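Local coordinates for protein probable Thioesterase (Bartonella henselae, PDB 3HM0) that probably hydrolyses acyl thioesters, possibly acyl-CoA substrates, as a member of the thioesterase superfamily with the hot-dog fold, at residues F62-R65 and G66-F70. Residues are numbered along the deposited sequence; the frame is centred on the assembly and turned at random.
Sequences FFER and GRSEF
R67 folds back along helix 58-72 and lays its guanidinium against the turn before it: one face of the group has CA of E64 over it, 3.7 Å above the plane and off toward the rim. The chain bends at chi3 (-63°), which turns the group back toward F63 and E64. Its NH1 comes 3.8 Å from CB of F63, and NH2 lies 3.8 Å from CG of E64. The side chains of E64 and R67 cross at about a right angle, yet the charges do not pair: OE1 of E64 stays 5.9 Å from NH2 of R67. Instead NH1 of R67 is hydrogen-bonded to OE1 of Q129 on strand 124-133, whose NE2 is hydrogen-bonded to F63 O, while the E64 carboxylate takes backbone N-H groups of V45 and A46 of the second subunit and the Y55 hydroxyl of the third. Next to this, S68 N gives E64 O a nearly straight bond of 2.9 Å, and S68 OG sits 3.5 Å from OE2 of E64. This is the hot-dog helix wrapped by its sheet: F62 and F63 pack on the strands, and the buried E64 carboxylate, gripped by several donors from two other subunits, ties the helix into the tetramer.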
# COMPACT_ATOMS: atom_id res chain seq x y z
N PHE A 62 4.18 8.66 -4.89
CA PHE A 62 5.07 9.81 -4.94
C PHE A 62 4.49 10.93 -5.81
O PHE A 62 4.52 12.10 -5.42
CB PHE A 62 6.48 9.39 -5.41
CG PHE A 62 7.23 8.49 -4.44
CD1 PHE A 62 7.40 8.85 -3.11
CD2 PHE A 62 7.82 7.31 -4.88
CE1 PHE A 62 8.10 8.04 -2.22
CE2 PHE A 62 8.54 6.49 -3.99
CZ PHE A 62 8.66 6.86 -2.66
N PHE A 63 3.93 10.59 -6.97
CA PHE A 63 3.25 11.59 -7.81
C PHE A 63 2.09 12.26 -7.09
O PHE A 63 1.91 13.45 -7.24
CB PHE A 63 2.72 10.97 -9.11
CG PHE A 63 3.77 10.74 -10.15
CD1 PHE A 63 4.66 11.77 -10.51
CD2 PHE A 63 3.85 9.52 -10.81
CE1 PHE A 63 5.63 11.58 -11.51
CE2 PHE A 63 4.82 9.32 -11.82
CZ PHE A 63 5.72 10.36 -12.16
N GLU A 64 1.31 11.47 -6.33
CA GLU A 64 0.23 12.00 -5.49
C GLU A 64 0.74 13.02 -4.44
O GLU A 64 0.12 14.06 -4.24
CB GLU A 64 -0.54 10.85 -4.82
CG GLU A 64 -1.93 11.22 -4.26
CD GLU A 64 -2.05 10.87 -2.77
OE1 GLU A 64 -2.08 9.67 -2.42
OE2 GLU A 64 -2.10 11.82 -1.94
N ARG A 65 1.87 12.73 -3.80
CA ARG A 65 2.55 13.68 -2.90
C ARG A 65 2.86 15.00 -3.60
O ARG A 65 2.67 16.08 -3.02
CB ARG A 65 3.85 13.09 -2.31
CG ARG A 65 3.61 11.88 -1.41
CD ARG A 65 4.83 11.51 -0.58
NE ARG A 65 4.79 10.07 -0.30
CZ ARG A 65 5.76 9.37 0.27
NH1 ARG A 65 5.62 8.07 0.45
NH2 ARG A 65 6.88 9.96 0.65
N GLY A 66 3.34 14.91 -4.83
CA GLY A 66 3.66 16.10 -5.63
C GLY A 66 2.44 16.96 -5.83
O GLY A 66 2.48 18.16 -5.59
N ARG A 67 1.34 16.34 -6.26
CA ARG A 67 0.08 17.02 -6.52
C ARG A 67 -0.49 17.61 -5.25
O ARG A 67 -0.86 18.77 -5.25
CB ARG A 67 -0.95 16.09 -7.17
CG ARG A 67 -0.44 15.43 -8.44
CD ARG A 67 -1.55 14.88 -9.31
NE ARG A 67 -2.29 13.82 -8.64
CZ ARG A 67 -1.93 12.54 -8.65
NH1 ARG A 67 -0.84 12.16 -9.31
NH2 ARG A 67 -2.66 11.63 -8.00
N SER A 68 -0.58 16.83 -4.17
CA SER A 68 -1.09 17.33 -2.89
C SER A 68 -0.30 18.53 -2.36
O SER A 68 -0.87 19.42 -1.74
CB SER A 68 -1.07 16.24 -1.83
OG SER A 68 -2.06 15.27 -2.05
N GLU A 69 1.01 18.53 -2.59
CA GLU A 69 1.87 19.58 -2.08
C GLU A 69 1.73 20.83 -2.93
O GLU A 69 1.93 21.95 -2.44
CB GLU A 69 3.35 19.15 -2.01
CG GLU A 69 3.67 18.05 -0.98
CD GLU A 69 3.42 18.46 0.47
OE1 GLU A 69 3.21 19.65 0.74
OE2 GLU A 69 3.44 17.58 1.36
N PHE A 70 1.40 20.62 -4.20
CA PHE A 70 1.06 21.71 -5.11
C PHE A 70 -0.21 22.36 -4.57
O PHE A 70 -0.24 23.57 -4.35
CB PHE A 70 0.83 21.13 -6.51
CG PHE A 70 0.62 22.16 -7.58
CD1 PHE A 70 1.68 22.54 -8.40
CD2 PHE A 70 -0.63 22.72 -7.79
CE1 PHE A 70 1.50 23.48 -9.42
CE2 PHE A 70 -0.82 23.67 -8.79
CZ PHE A 70 0.26 24.05 -9.61